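Local coordinates for protein pentafunctional AROM polypeptide (Schizosaccharomyces pombe, PDB 5SWV) that probably catalyses, through the two domains present here, dehydration of 3-dehydroquinate and NADPH-dependent reduction of 3-dehydroshikimate in the shikimate pathway, at residues Leu465-Asp476 with Val489-Gly500. Sequence-based numbering, arbitrary orientation.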
loop_
_atom_site.group_PDB
_atom_site.type_symbol
_atom_site.label_atom_id
_atom_site.label_comp_id
_atom_site.label_asym_id
_atom_site.label_seq_id
_atom_site.Cartn_x
_atom_site.Cartn_y
_atom_site.Cartn_z
ATOM N N LEU A 465 -25.539 -8.214 17.666
ATOM C CA LEU A 465 -25.159 -6.841 17.330
ATOM C C LEU A 465 -25.285 -5.860 18.497
ATOM O O LEU A 465 -24.569 -4.861 18.526
ATOM C CB LEU A 465 -25.956 -6.325 16.124
ATOM C CG LEU A 465 -25.679 -6.991 14.770
ATOM C CD1 LEU A 465 -26.605 -6.438 13.698
ATOM C CD2 LEU A 465 -24.229 -6.820 14.363
ATOM N N ALA A 466 -26.187 -6.144 19.440
ATOM C CA ALA A 466 -26.314 -5.368 20.682
ATOM C C ALA A 466 -25.003 -5.350 21.445
ATOM O O ALA A 466 -24.583 -4.307 21.957
ATOM C CB ALA A 466 -27.420 -5.930 21.573
ATOM N N ASN A 467 -24.342 -6.498 21.497
ATOM C CA ASN A 467 -23.128 -6.622 22.272
ATOM C C ASN A 467 -21.930 -6.233 21.410
ATOM O O ASN A 467 -21.463 -7.022 20.582
ATOM C CB ASN A 467 -23.019 -8.041 22.837
ATOM C CG ASN A 467 -22.236 -8.097 24.128
ATOM O OD1 ASN A 467 -21.943 -9.181 24.629
ATOM N ND2 ASN A 467 -21.903 -6.936 24.685
ATOM N N LYS A 468 -21.436 -5.014 21.626
ATOM C CA LYS A 468 -20.612 -4.310 20.647
ATOM C C LYS A 468 -19.401 -3.600 21.261
ATOM O O LYS A 468 -19.546 -2.809 22.191
ATOM C CB LYS A 468 -21.500 -3.289 19.941
ATOM C CG LYS A 468 -20.945 -2.746 18.633
ATOM C CD LYS A 468 -20.163 -1.460 18.798
ATOM C CE LYS A 468 -21.000 -0.223 18.569
ATOM N NZ LYS A 468 -20.069 0.925 18.440
ATOM N N ALA A 469 -18.214 -3.862 20.722
ATOM C CA ALA A 469 -16.984 -3.228 21.212
ATOM C C ALA A 469 -16.852 -1.825 20.659
ATOM O O ALA A 469 -17.316 -1.525 19.562
ATOM C CB ALA A 469 -15.762 -4.044 20.823
ATOM N N ASP A 470 -16.184 -0.960 21.405
ATOM C CA ASP A 470 -15.930 0.381 20.904
ATOM C C ASP A 470 -15.227 0.291 19.562
ATOM O O ASP A 470 -14.321 -0.531 19.390
ATOM C CB ASP A 470 -15.077 1.197 21.874
ATOM C CG ASP A 470 -15.837 1.611 23.114
ATOM O OD1 ASP A 470 -17.080 1.797 23.063
ATOM O OD2 ASP A 470 -15.167 1.752 24.153
ATOM N N GLY A 471 -15.687 1.127 18.626
ATOM C CA GLY A 471 -15.131 1.227 17.286
ATOM C C GLY A 471 -15.386 0.020 16.413
ATOM O O GLY A 471 -14.678 -0.178 15.436
ATOM N N GLY A 472 -16.395 -0.782 16.755
ATOM C CA GLY A 472 -16.676 -2.027 16.039
ATOM C C GLY A 472 -17.245 -1.737 14.672
ATOM O O GLY A 472 -18.001 -0.785 14.525
ATOM N N VAL A 473 -16.888 -2.552 13.676
ATOM C CA VAL A 473 -17.254 -2.284 12.270
ATOM C C VAL A 473 -18.135 -3.395 11.707
ATOM O O VAL A 473 -17.856 -4.579 11.903
ATOM C CB VAL A 473 -16.006 -2.112 11.363
ATOM C CG1 VAL A 473 -16.398 -1.866 9.906
ATOM C CG2 VAL A 473 -15.113 -0.990 11.876
ATOM N N PHE A 474 -19.197 -2.982 11.016
ATOM C CA PHE A 474 -20.107 -3.869 10.303
ATOM C C PHE A 474 -19.946 -3.638 8.815
ATOM O O PHE A 474 -19.975 -2.491 8.371
ATOM C CB PHE A 474 -21.535 -3.536 10.689
ATOM C CG PHE A 474 -22.562 -4.267 9.885
ATOM C CD1 PHE A 474 -23.013 -5.519 10.285
ATOM C CD2 PHE A 474 -23.090 -3.710 8.733
ATOM C CE1 PHE A 474 -23.965 -6.206 9.543
ATOM C CE2 PHE A 474 -24.042 -4.390 7.987
ATOM C CZ PHE A 474 -24.475 -5.640 8.388
ATOM N N LEU A 475 -19.805 -4.716 8.049
ATOM C CA LEU A 475 -19.711 -4.632 6.586
ATOM C C LEU A 475 -20.771 -5.499 5.919
ATOM O O LEU A 475 -20.872 -6.680 6.211
ATOM C CB LEU A 475 -18.328 -5.085 6.120
ATOM C CG LEU A 475 -18.110 -5.258 4.613
ATOM C CD1 LEU A 475 -18.300 -3.945 3.884
ATOM C CD2 LEU A 475 -16.719 -5.795 4.357
ATOM N N ASP A 476 -21.542 -4.931 5.004
ATOM C CA ASP A 476 -22.466 -5.717 4.201
ATOM C C ASP A 476 -21.900 -5.774 2.804
ATOM O O ASP A 476 -21.603 -4.736 2.241
ATOM C CB ASP A 476 -23.846 -5.061 4.180
ATOM C CG ASP A 476 -24.936 -5.989 3.675
ATOM O OD1 ASP A 476 -24.678 -6.779 2.743
ATOM O OD2 ASP A 476 -26.067 -5.910 4.201
ATOM N N VAL A 489 -30.290 -2.101 11.016
ATOM C CA VAL A 489 -30.312 -2.753 12.331
ATOM C C VAL A 489 -29.018 -2.431 13.059
ATOM O O VAL A 489 -29.035 -2.048 14.237
ATOM C CB VAL A 489 -30.459 -4.294 12.225
ATOM C CG1 VAL A 489 -30.222 -4.959 13.580
ATOM C CG2 VAL A 489 -31.828 -4.685 11.670
ATOM N N ALA A 490 -27.915 -2.585 12.324
ATOM C CA ALA A 490 -26.579 -2.410 12.853
ATOM C C ALA A 490 -26.338 -0.967 13.224
ATOM O O ALA A 490 -25.824 -0.680 14.308
ATOM C CB ALA A 490 -25.548 -2.875 11.833
ATOM N N SER A 491 -26.728 -0.060 12.331
ATOM C CA SER A 491 -26.495 1.379 12.519
ATOM C C SER A 491 -27.223 1.925 13.762
ATOM O O SER A 491 -26.620 2.656 14.554
ATOM C CB SER A 491 -26.907 2.161 11.263
ATOM O OG SER A 491 -26.522 3.520 11.367
ATOM N N ASP A 492 -28.492 1.534 13.932
ATOM C CA ASP A 492 -29.269 1.814 15.162
ATOM C C ASP A 492 -28.590 1.318 16.438
ATOM O O ASP A 492 -28.725 1.934 17.498
ATOM C CB ASP A 492 -30.665 1.173 15.085
ATOM C CG ASP A 492 -31.535 1.764 13.972
ATOM O OD1 ASP A 492 -31.214 2.867 13.456
ATOM O OD2 ASP A 492 -32.547 1.109 13.616
ATOM N N LEU A 493 -27.875 0.199 16.330
ATOM C CA LEU A 493 -27.050 -0.316 17.427
ATOM C C LEU A 493 -25.630 0.284 17.451
ATOM O O LEU A 493 -24.747 -0.211 18.158
ATOM C CB LEU A 493 -27.035 -1.846 17.385
ATOM C CG LEU A 493 -28.436 -2.473 17.497
ATOM C CD1 LEU A 493 -28.364 -3.973 17.248
ATOM C CD2 LEU A 493 -29.104 -2.172 18.841
ATOM N N GLU A 494 -25.437 1.363 16.691
ATOM C CA GLU A 494 -24.288 2.271 16.801
ATOM C C GLU A 494 -23.010 1.710 16.195
ATOM O O GLU A 494 -21.913 2.099 16.574
ATOM C CB GLU A 494 -24.080 2.745 18.259
ATOM C CG GLU A 494 -25.389 3.110 18.976
ATOM C CD GLU A 494 -25.248 4.181 20.048
ATOM O OE1 GLU A 494 -24.113 4.423 20.521
ATOM O OE2 GLU A 494 -26.290 4.781 20.414
ATOM N N TRP A 495 -23.157 0.816 15.226
ATOM C CA TRP A 495 -22.003 0.254 14.536
ATOM C C TRP A 495 -21.508 1.265 13.521
ATOM O O TRP A 495 -22.305 2.021 12.956
ATOM C CB TRP A 495 -22.345 -1.056 13.823
ATOM C CG TRP A 495 -22.455 -2.246 14.727
ATOM C CD1 TRP A 495 -23.524 -2.605 15.477
ATOM C CD2 TRP A 495 -21.464 -3.250 14.942
ATOM N NE1 TRP A 495 -23.265 -3.765 16.156
ATOM C CE2 TRP A 495 -22.005 -4.188 15.840
ATOM C CE3 TRP A 495 -20.170 -3.453 14.452
ATOM C CZ2 TRP A 495 -21.295 -5.309 16.281
ATOM C CZ3 TRP A 495 -19.459 -4.573 14.884
ATOM C CH2 TRP A 495 -20.025 -5.485 15.798
ATOM N N LYS A 496 -20.192 1.267 13.313
ATOM C CA LYS A 496 -19.551 1.959 12.197
ATOM C C LYS A 496 -19.814 1.068 10.983
ATOM O O LYS A 496 -19.407 -0.082 10.985
ATOM C CB LYS A 496 -18.044 2.099 12.485
ATOM C CG LYS A 496 -17.306 3.281 11.846
ATOM C CD LYS A 496 -15.999 3.549 12.622
ATOM C CE LYS A 496 -15.279 4.843 12.218
ATOM N NZ LYS A 496 -14.221 4.651 11.177
ATOM N N CYS A 497 -20.535 1.562 9.977
ATOM C CA CYS A 497 -21.013 0.711 8.871
ATOM C C CYS A 497 -20.344 1.004 7.541
ATOM O O CYS A 497 -20.084 2.159 7.219
ATOM C CB CYS A 497 -22.512 0.875 8.688
ATOM S SG CYS A 497 -23.450 0.264 10.092
ATOM N N CYS A 498 -20.102 -0.063 6.777
ATOM C CA CYS A 498 -19.561 0.000 5.425
ATOM C C CYS A 498 -20.423 -0.809 4.485
ATOM O O CYS A 498 -21.015 -1.807 4.893
ATOM C CB CYS A 498 -18.167 -0.584 5.394
ATOM S SG CYS A 498 -17.059 0.190 6.562
ATOM N N ASN A 499 -20.460 -0.398 3.221
ATOM C CA ASN A 499 -21.301 -1.050 2.224
ATOM C C ASN A 499 -20.489 -1.781 1.179
ATOM O O ASN A 499 -19.273 -1.605 1.094
ATOM C CB ASN A 499 -22.295 -0.055 1.590
ATOM C CG ASN A 499 -21.650 0.957 0.646
ATOM O OD1 ASN A 499 -20.423 1.103 0.541
ATOM N ND2 ASN A 499 -22.508 1.675 -0.056
ATOM N N GLY A 500 -21.182 -2.589 0.383
ATOM C CA GLY A 500 -20.547 -3.470 -0.588
ATOM C C GLY A 500 -19.934 -2.750 -1.764
ATOM O O GLY A 500 -19.064 -3.275 -2.441
#
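Trp-495 lies between Leu-465 and Lys-468, with Leu-465 CD2 over one face of the indole and Lys-468 CG over the opposite face. From CB, which meets Phe-474 CB, the side chain leaves with CG anti to the carbonyl carbon (chi1 -77°). This carries the indole across the chain of 465-476. CD1 passes near Lys-468 CG. Trp-495 NE1 donates to Leu-465 O at 2.9 Å, with the acceptor close to the ring plane and an N-H...O angle of 156°. Lys-468 CG lies over the five-membered ring in a CH-pi contact, 3.3 Å from Trp-495 CE2. CD2, CZ2 and CH2 also lie against Lys-468 CG, and CZ2 has Leu-465 CD2 on its other face. On the benzene ring, Trp-495 CE3 meets Gly-472 C at 3.4 Å and CZ3 approaches Val-473 O.

The Lys-468 chain bends at chi2 and chi3, which turns Lys-468 NZ to hydrogen-bond Glu-494 O at 2.9 Å, from above the carbonyl plane. Glu-494, with positive phi, is the C-prime residue of the Schellman motif that ends helix 485-492.

The segments belong to a beta-alpha-beta unit in the six-stranded parallel sheet of the Rossmann-like domain of shikimate dehydrogenase. Strands 472-476 and 496-498 pair in parallel. Phe-474 N donates to Lys-496 O at 2.9 Å. The helix packs on the Phe-474 side, where Ala-490 CB sits over the phenyl face, 3.8 Å from Phe-474 CG. On the other side, Val-473 CG1 meets Cys-498 SG at 4.0 Å, where helix 353-364 packs, with Phe-361 on Val-473 and Thr-360 on Cys-498.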